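Local coordinates for protein transcriptional regulator, GntR family (Ralstonia eutropha, PDB 3IHU) that probably binds DNA as a GntR-family transcriptional regulator, through a winged helix-turn-helix domain joined to an all-helical FCD domain, at residues E135-A140 / M181-Y186; V93-T98 / N211-I216; G99-A104 / R146-M151; N139-F144 / T163-I168; V78-R81 / Q85-L88. All coordinates share one frame; numbering follows the deposited sequence.

Contact 1: E135-A140 / M181-Y186; sequences ETFSNA and MRLDDY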
# COMPACT_ATOMS: atom_id res chain seq x y z
N GLU A 135 -5.43 -12.47 -2.29
CA GLU A 135 -5.89 -11.57 -3.33
C GLU A 135 -6.98 -10.64 -2.81
O GLU A 135 -6.85 -9.40 -2.92
CB GLU A 135 -6.41 -12.35 -4.55
CG GLU A 135 -6.88 -11.40 -5.68
CD GLU A 135 -7.08 -12.10 -7.03
OE1 GLU A 135 -6.87 -13.34 -7.14
OE2 GLU A 135 -7.48 -11.37 -7.97
N THR A 136 -8.02 -11.24 -2.24
CA THR A 136 -9.15 -10.47 -1.72
C THR A 136 -8.74 -9.70 -0.48
O THR A 136 -9.25 -8.63 -0.22
CB THR A 136 -10.35 -11.37 -1.33
OG1 THR A 136 -9.92 -12.32 -0.36
CG2 THR A 136 -10.93 -12.09 -2.56
N PHE A 137 -7.77 -10.20 0.28
CA PHE A 137 -7.31 -9.46 1.45
C PHE A 137 -6.62 -8.20 0.95
O PHE A 137 -6.87 -7.11 1.45
CB PHE A 137 -6.37 -10.29 2.33
CG PHE A 137 -6.03 -9.62 3.63
CD1 PHE A 137 -6.88 -9.72 4.70
CD2 PHE A 137 -4.86 -8.88 3.77
CE1 PHE A 137 -6.56 -9.08 5.91
CE2 PHE A 137 -4.55 -8.25 4.95
CZ PHE A 137 -5.41 -8.36 6.03
N SER A 138 -5.75 -8.34 -0.06
CA SER A 138 -5.04 -7.18 -0.61
C SER A 138 -6.00 -6.16 -1.15
O SER A 138 -5.76 -4.96 -0.99
CB SER A 138 -4.08 -7.55 -1.71
OG SER A 138 -2.96 -8.18 -1.17
N ASN A 139 -7.07 -6.62 -1.77
CA ASN A 139 -8.03 -5.69 -2.39
C ASN A 139 -8.84 -4.99 -1.30
O ASN A 139 -9.14 -3.81 -1.41
CB ASN A 139 -9.02 -6.39 -3.37
CG ASN A 139 -8.32 -7.13 -4.56
OD1 ASN A 139 -7.21 -6.82 -4.96
ND2 ASN A 139 -9.02 -8.12 -5.11
N ALA A 140 -9.22 -5.72 -0.25
CA ALA A 140 -9.96 -5.08 0.83
C ALA A 140 -8.99 -4.13 1.57
O ALA A 140 -9.39 -3.10 2.02
CB ALA A 140 -10.59 -6.11 1.81
N MSE A 181 -1.65 -10.57 12.25
CA MSE A 181 -1.24 -9.38 13.00
C MSE A 181 -1.73 -8.12 12.28
O MSE A 181 -2.21 -7.16 12.90
CB MSE A 181 0.31 -9.37 13.14
CG MSE A 181 0.94 -8.09 13.72
SE MSE A 181 2.87 -7.97 13.33
CE MSE A 181 2.75 -7.39 11.45
N ARG A 182 -1.59 -8.12 10.96
CA ARG A 182 -1.97 -6.94 10.20
C ARG A 182 -3.48 -6.68 10.34
O ARG A 182 -3.91 -5.56 10.47
CB ARG A 182 -1.52 -7.05 8.74
CG ARG A 182 0.03 -7.13 8.60
CD ARG A 182 0.48 -7.59 7.19
NE ARG A 182 -0.24 -6.83 6.18
CZ ARG A 182 -0.72 -7.30 5.05
NH1 ARG A 182 -0.55 -8.57 4.70
NH2 ARG A 182 -1.39 -6.49 4.26
N LEU A 183 -4.27 -7.72 10.28
CA LEU A 183 -5.73 -7.55 10.39
C LEU A 183 -6.10 -6.91 11.75
O LEU A 183 -6.92 -5.97 11.82
CB LEU A 183 -6.43 -8.89 10.28
CG LEU A 183 -7.91 -8.84 10.63
CD1 LEU A 183 -8.68 -8.00 9.56
CD2 LEU A 183 -8.48 -10.26 10.78
N ASP A 184 -5.50 -7.41 12.82
CA ASP A 184 -5.72 -6.81 14.14
C ASP A 184 -5.33 -5.35 14.14
O ASP A 184 -6.04 -4.50 14.67
CB ASP A 184 -4.92 -7.47 15.24
CG ASP A 184 -5.42 -7.03 16.60
OD1 ASP A 184 -6.60 -7.29 16.86
OD2 ASP A 184 -4.68 -6.34 17.33
N ASP A 185 -4.19 -5.05 13.52
CA ASP A 185 -3.78 -3.67 13.41
C ASP A 185 -4.81 -2.78 12.68
O ASP A 185 -5.06 -1.61 13.06
CB ASP A 185 -2.40 -3.59 12.69
CG ASP A 185 -1.26 -4.15 13.52
OD1 ASP A 185 -1.49 -4.48 14.70
OD2 ASP A 185 -0.12 -4.24 13.00
N TYR A 186 -5.34 -3.29 11.57
CA TYR A 186 -6.27 -2.54 10.78
C TYR A 186 -7.59 -2.36 11.53
O TYR A 186 -8.23 -1.33 11.41
CB TYR A 186 -6.58 -3.22 9.44
CG TYR A 186 -5.43 -3.44 8.50
CD1 TYR A 186 -4.41 -2.52 8.37
CD2 TYR A 186 -5.37 -4.57 7.70
CE1 TYR A 186 -3.38 -2.70 7.50
CE2 TYR A 186 -4.32 -4.76 6.81
CZ TYR A 186 -3.33 -3.82 6.72
OH TYR A 186 -2.25 -3.98 5.87
O HOH W 1 -2.24 -7.06 1.61

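Contact 2: V93-T98 / N211-I216; sequences VAERMT and NVRGAI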
# COMPACT_ATOMS: atom_id res chain seq x y z
N VAL A 93 9.23 6.53 7.29
CA VAL A 93 8.28 7.40 6.64
C VAL A 93 6.81 6.82 6.65
O VAL A 93 5.89 7.54 6.96
CB VAL A 93 8.67 7.62 5.17
CG1 VAL A 93 7.58 8.36 4.43
CG2 VAL A 93 10.05 8.39 5.10
N ALA A 94 6.64 5.54 6.32
CA ALA A 94 5.33 4.91 6.36
C ALA A 94 4.71 4.98 7.72
O ALA A 94 3.52 5.17 7.83
CB ALA A 94 5.37 3.44 5.84
N GLU A 95 5.48 4.81 8.76
CA GLU A 95 4.95 4.96 10.12
C GLU A 95 4.30 6.30 10.36
O GLU A 95 3.16 6.39 10.81
CB GLU A 95 6.02 4.72 11.16
CG GLU A 95 5.52 4.75 12.54
CD GLU A 95 6.61 4.41 13.54
OE1 GLU A 95 7.54 3.70 13.15
OE2 GLU A 95 6.50 4.84 14.70
N ARG A 96 4.99 7.35 10.01
CA ARG A 96 4.50 8.69 10.26
C ARG A 96 3.37 9.06 9.32
O ARG A 96 2.42 9.72 9.77
CB ARG A 96 5.63 9.68 10.18
CG ARG A 96 6.54 9.49 11.47
CD ARG A 96 7.95 9.85 11.27
NE ARG A 96 8.70 9.58 12.51
CZ ARG A 96 9.23 8.41 12.89
NH1 ARG A 96 9.14 7.32 12.13
NH2 ARG A 96 9.91 8.36 14.05
N MSE A 97 3.44 8.59 8.08
CA MSE A 97 2.40 8.91 7.08
C MSE A 97 1.10 8.06 7.31
O MSE A 97 0.03 8.57 7.08
CB MSE A 97 2.88 8.87 5.61
CG MSE A 97 4.04 9.94 5.34
SE MSE A 97 3.32 11.72 5.58
CE MSE A 97 3.97 12.32 7.36
N THR A 98 1.23 6.85 7.82
CA THR A 98 0.04 6.01 8.13
C THR A 98 -0.61 6.53 9.35
O THR A 98 -1.82 6.53 9.48
CB THR A 98 0.39 4.53 8.31
OG1 THR A 98 1.09 4.05 7.15
CG2 THR A 98 -0.91 3.68 8.53
N ASN A 211 4.61 -2.53 14.20
CA ASN A 211 4.48 -4.02 14.21
C ASN A 211 5.11 -4.65 13.03
O ASN A 211 5.80 -5.65 13.19
CB ASN A 211 3.01 -4.49 14.29
CG ASN A 211 2.39 -4.21 15.64
OD1 ASN A 211 3.11 -3.99 16.62
ND2 ASN A 211 1.06 -4.20 15.71
N VAL A 212 4.91 -4.08 11.84
CA VAL A 212 5.60 -4.55 10.66
C VAL A 212 7.14 -4.50 10.82
O VAL A 212 7.83 -5.48 10.57
CB VAL A 212 5.12 -3.82 9.39
CG1 VAL A 212 5.92 -4.23 8.17
CG2 VAL A 212 3.61 -4.01 9.21
N ARG A 213 7.67 -3.37 11.30
CA ARG A 213 9.12 -3.24 11.54
C ARG A 213 9.63 -4.30 12.52
O ARG A 213 10.60 -4.99 12.24
CB ARG A 213 9.46 -1.86 12.11
CG ARG A 213 10.99 -1.66 12.33
CD ARG A 213 11.30 -0.44 13.17
NE ARG A 213 10.92 0.72 12.41
CZ ARG A 213 9.85 1.49 12.60
NH1 ARG A 213 9.00 1.29 13.61
NH2 ARG A 213 9.62 2.50 11.74
N GLY A 214 8.96 -4.44 13.65
CA GLY A 214 9.23 -5.51 14.60
C GLY A 214 9.27 -6.90 13.99
O GLY A 214 10.22 -7.64 14.22
N ALA A 215 8.30 -7.24 13.14
CA ALA A 215 8.31 -8.56 12.55
C ALA A 215 9.53 -8.75 11.65
O ALA A 215 10.15 -9.83 11.62
CB ALA A 215 6.99 -8.82 11.74
N ILE A 216 9.85 -7.73 10.87
CA ILE A 216 10.98 -7.82 9.93
C ILE A 216 12.26 -7.97 10.72
O ILE A 216 13.08 -8.83 10.41
CB ILE A 216 11.04 -6.61 8.95
CG1 ILE A 216 9.88 -6.70 7.98
CG2 ILE A 216 12.38 -6.57 8.22
CD1 ILE A 216 9.57 -5.49 7.16

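Contact 3: G99-A104 / R146-M151; sequences GLLARA and RTLLEM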
# COMPACT_ATOMS: atom_id res chain seq x y z
N GLY A 99 0.20 6.91 10.31
CA GLY A 99 -0.28 7.67 11.43
C GLY A 99 -1.09 8.87 11.04
O GLY A 99 -2.19 9.07 11.54
N LEU A 100 -0.55 9.72 10.16
CA LEU A 100 -1.29 10.85 9.70
C LEU A 100 -2.53 10.49 8.88
O LEU A 100 -3.49 11.20 8.92
CB LEU A 100 -0.41 11.79 8.91
CG LEU A 100 -0.94 13.13 8.48
CD1 LEU A 100 -1.61 13.83 9.62
CD2 LEU A 100 0.31 13.97 7.88
N LEU A 101 -2.49 9.42 8.09
CA LEU A 101 -3.68 8.99 7.37
C LEU A 101 -4.88 8.73 8.34
O LEU A 101 -6.01 9.18 8.09
CB LEU A 101 -3.37 7.73 6.60
CG LEU A 101 -4.47 7.12 5.72
CD1 LEU A 101 -4.75 7.97 4.49
CD2 LEU A 101 -4.15 5.64 5.44
N ALA A 102 -4.62 7.94 9.38
CA ALA A 102 -5.61 7.60 10.42
C ALA A 102 -6.03 8.86 11.14
O ALA A 102 -7.20 9.10 11.36
CB ALA A 102 -5.00 6.60 11.43
N ARG A 103 -5.04 9.67 11.56
CA ARG A 103 -5.35 10.92 12.21
C ARG A 103 -6.28 11.79 11.42
O ARG A 103 -7.30 12.26 11.94
CB ARG A 103 -4.08 11.70 12.52
CG ARG A 103 -4.31 13.03 13.27
CD ARG A 103 -3.02 13.87 13.37
NE ARG A 103 -3.33 14.97 14.27
CZ ARG A 103 -3.28 14.92 15.60
NH1 ARG A 103 -2.77 13.89 16.24
NH2 ARG A 103 -3.70 15.95 16.28
N ALA A 104 -5.98 11.99 10.15
CA ALA A 104 -6.81 12.88 9.34
C ALA A 104 -8.22 12.29 9.11
O ALA A 104 -9.18 13.05 8.96
CB ALA A 104 -6.15 13.20 8.02
N ARG A 146 -7.98 3.51 0.97
CA ARG A 146 -8.63 4.55 0.19
C ARG A 146 -9.78 5.25 0.94
O ARG A 146 -9.95 6.48 0.88
CB ARG A 146 -9.10 3.97 -1.17
CG ARG A 146 -10.07 4.86 -1.96
CD ARG A 146 -9.55 6.30 -2.23
NE ARG A 146 -8.22 6.31 -2.85
CZ ARG A 146 -7.97 6.37 -4.16
NH1 ARG A 146 -8.95 6.41 -5.05
NH2 ARG A 146 -6.71 6.38 -4.59
N THR A 147 -10.56 4.49 1.70
CA THR A 147 -11.64 5.09 2.49
C THR A 147 -11.05 6.01 3.54
O THR A 147 -11.53 7.15 3.73
CB THR A 147 -12.52 4.00 3.12
OG1 THR A 147 -12.84 3.02 2.12
CG2 THR A 147 -13.77 4.55 3.66
N LEU A 148 -9.97 5.57 4.20
CA LEU A 148 -9.33 6.43 5.16
C LEU A 148 -8.90 7.72 4.48
O LEU A 148 -9.03 8.82 5.05
CB LEU A 148 -8.14 5.77 5.87
CG LEU A 148 -8.45 4.61 6.80
CD1 LEU A 148 -7.12 3.96 7.25
CD2 LEU A 148 -9.38 5.08 7.99
N LEU A 149 -8.41 7.60 3.25
CA LEU A 149 -7.92 8.78 2.51
C LEU A 149 -9.05 9.74 2.23
O LEU A 149 -8.93 10.93 2.48
CB LEU A 149 -7.25 8.36 1.22
CG LEU A 149 -6.59 9.46 0.40
CD1 LEU A 149 -5.40 10.17 1.12
CD2 LEU A 149 -6.13 8.81 -0.87
N GLU A 150 -10.17 9.22 1.75
CA GLU A 150 -11.32 10.03 1.39
C GLU A 150 -11.88 10.72 2.60
O GLU A 150 -12.32 11.86 2.51
CB GLU A 150 -12.41 9.21 0.70
CG GLU A 150 -12.03 8.63 -0.66
CD GLU A 150 -11.41 9.69 -1.61
OE1 GLU A 150 -12.00 10.80 -1.74
OE2 GLU A 150 -10.33 9.41 -2.20
N MSE A 151 -11.82 10.04 3.73
CA MSE A 151 -12.28 10.58 5.00
C MSE A 151 -11.47 11.79 5.45
O MSE A 151 -12.03 12.76 5.94
CB MSE A 151 -12.25 9.47 6.09
CG MSE A 151 -13.42 8.55 6.03
SE MSE A 151 -13.30 7.00 7.16
CE MSE A 151 -14.03 8.02 8.69
O HOH W 2 -6.90 10.48 5.91

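Contact 4: N139-F144 / T163-I168; sequences NARRHF and TIHMPI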
# COMPACT_ATOMS: atom_id res chain seq x y z
N ASN A 139 -7.07 -6.62 -1.77
CA ASN A 139 -8.03 -5.69 -2.39
C ASN A 139 -8.84 -4.99 -1.30
O ASN A 139 -9.14 -3.81 -1.41
CB ASN A 139 -9.02 -6.39 -3.37
CG ASN A 139 -8.32 -7.13 -4.56
OD1 ASN A 139 -7.21 -6.82 -4.96
ND2 ASN A 139 -9.02 -8.12 -5.11
N ALA A 140 -9.22 -5.72 -0.25
CA ALA A 140 -9.96 -5.08 0.83
C ALA A 140 -8.99 -4.13 1.57
O ALA A 140 -9.39 -3.10 2.02
CB ALA A 140 -10.59 -6.11 1.81
N ARG A 141 -7.71 -4.50 1.68
CA ARG A 141 -6.73 -3.59 2.26
C ARG A 141 -6.69 -2.27 1.49
O ARG A 141 -6.80 -1.18 2.07
CB ARG A 141 -5.34 -4.21 2.35
CG ARG A 141 -4.31 -3.27 3.10
CD ARG A 141 -2.88 -3.52 2.67
NE ARG A 141 -2.64 -3.17 1.27
CZ ARG A 141 -2.59 -1.93 0.78
NH1 ARG A 141 -2.82 -0.85 1.54
NH2 ARG A 141 -2.37 -1.74 -0.51
N ARG A 142 -6.54 -2.36 0.18
CA ARG A 142 -6.51 -1.16 -0.64
C ARG A 142 -7.79 -0.32 -0.39
O ARG A 142 -7.68 0.90 -0.18
CB ARG A 142 -6.28 -1.49 -2.12
CG ARG A 142 -5.55 -0.40 -2.91
CD ARG A 142 -4.98 -0.87 -4.28
NE ARG A 142 -3.83 -1.78 -4.17
CZ ARG A 142 -2.56 -1.42 -3.97
NH1 ARG A 142 -2.22 -0.14 -3.84
NH2 ARG A 142 -1.61 -2.35 -3.90
N HIS A 143 -8.97 -0.94 -0.38
CA HIS A 143 -10.20 -0.24 -0.12
C HIS A 143 -10.27 0.47 1.25
O HIS A 143 -10.77 1.60 1.37
CB HIS A 143 -11.40 -1.23 -0.27
CG HIS A 143 -12.72 -0.57 -0.17
ND1 HIS A 143 -13.05 0.54 -0.93
CD2 HIS A 143 -13.82 -0.86 0.57
CE1 HIS A 143 -14.29 0.91 -0.64
NE2 HIS A 143 -14.78 0.08 0.27
N PHE A 144 -9.77 -0.21 2.27
CA PHE A 144 -9.67 0.34 3.60
C PHE A 144 -8.84 1.64 3.60
O PHE A 144 -9.29 2.68 4.07
CB PHE A 144 -8.98 -0.70 4.48
CG PHE A 144 -8.78 -0.30 5.88
CD1 PHE A 144 -9.84 0.00 6.68
CD2 PHE A 144 -7.51 -0.25 6.42
CE1 PHE A 144 -9.64 0.33 8.00
CE2 PHE A 144 -7.31 0.08 7.75
CZ PHE A 144 -8.40 0.37 8.53
N THR A 163 3.34 5.81 -1.25
CA THR A 163 4.35 5.43 -0.27
C THR A 163 3.77 4.60 0.88
O THR A 163 4.41 3.67 1.38
CB THR A 163 5.01 6.65 0.37
OG1 THR A 163 5.64 7.44 -0.66
CG2 THR A 163 6.10 6.19 1.42
N ILE A 164 2.55 4.95 1.29
CA ILE A 164 1.91 4.34 2.45
C ILE A 164 1.80 2.84 2.31
O ILE A 164 1.86 2.10 3.28
CB ILE A 164 0.52 4.99 2.68
CG1 ILE A 164 0.67 6.29 3.44
CG2 ILE A 164 -0.38 4.10 3.45
CD1 ILE A 164 -0.49 7.22 3.27
N HIS A 165 1.67 2.38 1.08
CA HIS A 165 1.37 0.97 0.79
C HIS A 165 2.58 0.03 0.92
O HIS A 165 2.40 -1.18 1.14
CB HIS A 165 0.78 0.86 -0.64
CG HIS A 165 -0.52 1.56 -0.80
ND1 HIS A 165 -1.63 1.27 -0.04
CD2 HIS A 165 -0.91 2.55 -1.65
CE1 HIS A 165 -2.64 2.02 -0.41
NE2 HIS A 165 -2.23 2.82 -1.38
N MSE A 166 3.78 0.58 0.73
CA MSE A 166 5.04 -0.17 0.82
C MSE A 166 5.10 -1.45 0.01
O MSE A 166 5.38 -2.51 0.53
CB MSE A 166 5.34 -0.51 2.27
CG MSE A 166 5.65 0.65 3.07
SE MSE A 166 6.19 -0.01 4.74
CE MSE A 166 4.45 -0.14 5.61
N PRO A 167 4.86 -1.35 -1.30
CA PRO A 167 4.73 -2.55 -2.16
C PRO A 167 5.97 -3.40 -2.20
O PRO A 167 5.87 -4.62 -2.10
CB PRO A 167 4.38 -1.97 -3.55
CG PRO A 167 4.66 -0.47 -3.45
CD PRO A 167 4.55 -0.09 -2.02
N ILE A 168 7.15 -2.79 -2.29
CA ILE A 168 8.38 -3.59 -2.29
C ILE A 168 8.58 -4.31 -0.97
O ILE A 168 8.82 -5.51 -0.98
CB ILE A 168 9.68 -2.81 -2.60
CG1 ILE A 168 9.56 -2.06 -3.90
CG2 ILE A 168 10.87 -3.80 -2.72
CD1 ILE A 168 9.57 -2.97 -5.06

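Contact 5: V78-R81 / Q85-L88; sequences VIRR and QETL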
# COMPACT_ATOMS: atom_id res chain seq x y z
N VAL A 78 14.03 -2.52 -13.90
CA VAL A 78 14.19 -3.63 -12.97
C VAL A 78 13.44 -3.22 -11.73
O VAL A 78 13.54 -2.10 -11.28
CB VAL A 78 15.72 -4.02 -12.74
CG1 VAL A 78 15.87 -5.12 -11.69
CG2 VAL A 78 16.30 -4.54 -14.01
N ILE A 79 12.59 -4.09 -11.20
CA ILE A 79 11.94 -3.78 -9.97
C ILE A 79 13.03 -3.79 -8.86
O ILE A 79 13.88 -4.68 -8.80
CB ILE A 79 10.75 -4.76 -9.66
CG1 ILE A 79 9.74 -4.71 -10.82
CG2 ILE A 79 10.09 -4.43 -8.32
CD1 ILE A 79 8.45 -5.55 -10.58
N ARG A 80 13.02 -2.78 -8.02
CA ARG A 80 14.05 -2.66 -6.97
C ARG A 80 13.90 -3.75 -5.89
O ARG A 80 12.81 -4.26 -5.67
CB ARG A 80 13.99 -1.26 -6.34
CG ARG A 80 14.53 -0.19 -7.30
CD ARG A 80 14.72 1.19 -6.61
NE ARG A 80 15.81 1.14 -5.64
CZ ARG A 80 15.71 1.52 -4.37
NH1 ARG A 80 14.58 2.04 -3.89
NH2 ARG A 80 16.77 1.41 -3.58
N ARG A 81 15.02 -4.12 -5.28
CA ARG A 81 15.04 -4.81 -4.00
C ARG A 81 15.71 -3.88 -3.05
O ARG A 81 16.69 -3.27 -3.42
CB ARG A 81 15.95 -6.05 -4.04
CG ARG A 81 15.45 -7.23 -4.79
CD ARG A 81 16.37 -8.44 -4.44
NE ARG A 81 15.97 -9.67 -5.16
CZ ARG A 81 16.46 -10.07 -6.33
NH1 ARG A 81 17.41 -9.38 -6.95
NH2 ARG A 81 16.02 -11.19 -6.88
N GLN A 85 18.61 -1.50 5.55
CA GLN A 85 18.59 -0.10 5.99
C GLN A 85 17.57 0.67 5.15
O GLN A 85 16.88 1.55 5.66
CB GLN A 85 19.96 0.56 5.80
CG GLN A 85 20.01 2.01 6.28
CD GLN A 85 19.65 2.10 7.75
OE1 GLN A 85 20.29 1.44 8.58
NE2 GLN A 85 18.58 2.85 8.08
N GLU A 86 17.48 0.33 3.86
CA GLU A 86 16.59 1.05 2.99
C GLU A 86 15.13 0.72 3.39
O GLU A 86 14.28 1.59 3.37
CB GLU A 86 16.80 0.72 1.52
CG GLU A 86 18.06 1.36 0.89
CD GLU A 86 18.39 0.77 -0.50
OE1 GLU A 86 18.02 -0.39 -0.82
OE2 GLU A 86 19.04 1.49 -1.29
N THR A 87 14.88 -0.53 3.77
CA THR A 87 13.57 -0.93 4.26
C THR A 87 13.21 -0.19 5.54
O THR A 87 12.10 0.34 5.70
CB THR A 87 13.54 -2.49 4.46
OG1 THR A 87 13.75 -3.11 3.19
CG2 THR A 87 12.24 -2.92 5.05
N LEU A 88 14.13 -0.15 6.48
CA LEU A 88 13.88 0.54 7.73
C LEU A 88 13.59 2.04 7.50
O LEU A 88 12.76 2.63 8.18
CB LEU A 88 15.04 0.37 8.68
CG LEU A 88 15.24 -1.07 9.21
CD1 LEU A 88 16.57 -1.17 9.99
CD2 LEU A 88 14.02 -1.49 10.07

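Contact 1: E135-A140 / M181-Y186
In the helical bundle of the FCD domain, Phe137 of helix 134-152 reaches across to Arg182, Leu183 and Tyr186 of helix 179-195. The two segments run roughly parallel, 25° apart, yet their axes stay 12.7 Å from each other. With CG anti to the backbone N (chi1 -172°), the Phe137 ring points at the second helix and turns its edge to Arg182 NH2 and, more loosely, to Leu183 CD1. Phe137 CE2 lies over one face of the Arg182 guanidinium, 3.7 Å from NH2, and the two planes stand almost perpendicular at 86°. Phe137 CZ meets the edge of the Tyr186 ring, 3.8 Å from its CE2. The guanidinium is held from several directions: Arg182 NH2 gives a hydrogen bond to Tyr186 OH (3.1 Å) and another to a water 2.8 Å away, which also bonds Ser138 OG, and NH1 is bound by the carbonyl of Leu175. Leu125 of helix 112-130 packs on both Phe137 and Leu183. The N-H groups of the buried guanidinium thus find oxygen partners, while the phenyl edge packs on its face.

Contact 2: V93-T98 / N211-I216
Glu95 of helix 84-105 and Arg213 of helix 198-219 make the whole direct contact between these segments, a salt bridge concentrated on one oxygen. Glu95 OE1 accepts from Arg213 NH2 at 2.8 Å and from Arg213 NH1 at 2.9 Å, so the end of the guanidinium forks around a single atom. The NH2 bond arrives nearly along the C-O axis of the carboxylate; the NH1 bond comes on the syn side, 28° out of the carboxylate plane. OE1 itself stays close to the guanidinium plane, although the two flat groups are turned 51° against each other. Both helices belong to the helical bundle of the FCD domain, and here their nearest CA atoms, of Glu95 and Arg213, remain 9.3 Å apart. An extended glutamate and an arginine bent at chi3 (-67°) bridge that gap. The Glu95 end is the buried one, lying on Ala206 and Val209, and its OE2 forms a second salt bridge with Lys210. Arg213 is partly exposed, its aliphatic stem resting on Leu88 and Leu91. Toward the more open side the fit is loose: Arg96 NH1 stays 4.9 Å from Arg213 NH2, like charges kept apart, and donates to the carbonyl of Asp92.

Contact 3: G99-A104 / R146-M151
Leu101 lays one methyl on the backbone of Leu149 and the other against the side chain of Leu148. This is a helix-helix crossing inside the FCD bundle, between helix 84-105 and helix 134-152: segments 99-104 and 146-151 cross at 57°, their axes 8.3 Å apart and the CA atoms of Leu101 and Leu149 only 6.5 Å from each other. Leu101 has CG anti to its own N (chi1 -178°), which carries the branch point across to the neighbouring helix. From there CD1 drops onto the main chain, 3.8 Å from Leu149 CA, and also faces Leu149 CD1 at 4.1 Å. The other branch, CD2, turns to Leu148 and meets its CD1 at 3.9 Å, the two leucines crossing at about a right angle. Leu148 directs its side chain at the partner helix, whereas Leu149 leans away overall and offers CB and CD1 to Leu101. Mostly apolar side chains close around it: Ile189 and Val193 of helix 179-195 pack on Ala102 and Leu148, and Leu157 and Phe161 of helix 155-165 pack on Leu149. Further along, Ala104 and Met151, a selenomethionine, border the crossing more loosely. One water links the two backbones, donating to Leu101 O at 2.7 Å and to Leu148 O at 2.8 Å.

Contact 4: N139-F144 / T163-I168
The His165 imidazole has Arg141 NH1 at its edge and, over one face, Arg142 NH1, 3.7 Å above the ring centre; Arg142 is modelled in two conformers, and this place over the ring is that of one of them. The arginines come from helix 134-152 of the FCD helical bundle, the histidine from the end of helix 155-165, just before the helix is interrupted at Met166 and the chain resumes as helix 167-172. Arg141 NH1 donates a hydrogen bond to His165 ND1 at 2.9 Å, with an N-H...N angle of 143°. The donor lies in the imidazole plane, while ND1 is tilted out of the guanidinium plane, and the two planes are inclined by 64°. As acceptor of this bond, ND1 is probably the unprotonated nitrogen. His165 brings its ring to the arginines with CG anti to the carbonyl carbon (chi1 -63°), and Phe161 meets that ring edge-to-face. Each arginine chain leaves the helix with CG anti to N and bends at chi3, which gathers both guanidiniums beside the one imidazole. Their charges are answered by Glu30 of helix 17-31, which forms salt bridges with Arg141 NE and Arg142 NH2 and so ties the GntR-family region to this bundle; Tyr145 adds a cation-pi contact to Arg141. Beyond the hydrogen bond, Arg141 NH1 also comes within 3.5 Å of His165 CE1.

Contact 5: V78-R81 / Q85-L88
Electrostatics dominates: Arg80, just past strand 77-79, forms a salt bridge with Glu86 in the first turns of helix 84-105. Its NH2 stands 3.2 Å from Glu86 OE2 and 3.5 Å from Glu86 OE1. OE2 lies at the edge of the guanidinium, near its plane, but the carboxylate is turned 80° against that plane, so the two groups do not pair side by side. The Arg80 chain, bent at chi3 (68°), meets the extended Glu86 chain at about a right angle. Among the hydrogen bonds, the stronger claim on Glu86 belongs to the backbone: OE1 accepts from N of Ser83, the residue just before the helix and three positions back, while Arg80 NH1 is occupied by the carbonyl of Gly67. Each partner of the salt bridge is therefore anchored on its own side. Van der Waals contact is slight, just 81 Å² being buried in all, and the Arg81 side chain leads away. Such an ion pair at the surface spans the short linker between two domains: the strand belongs to the three-stranded antiparallel sheet of the winged helix-turn-helix, and the helix opens the FCD domain, the two-domain plan of this GntR subfamily.

In the fold
Contacts 1, 3 and 4 all draw on helix 134-152. Contact 4 lies nearest the middle of the chain, about 2 Å from its centre, and 9 Å centre to centre from contact 1; there Tyr186 OH packs 3.3 Å from Arg141 CD. Helix 84-105 strings contacts 5, 2 and 3 together, from the domain linker into the bundle, with the centres of contacts 3 and 5 about 25 Å apart. Contact 2 meets contact 1 through Asp185 OD2 and Asn211 ND2, 3.0 Å apart, and meets contact 4 where Ala94 packs on Met166. Ile168 CD1, 3.5 Å from Arg80 O, joins contact 4 to contact 5 and thus the FCD bundle to the winged-helix side.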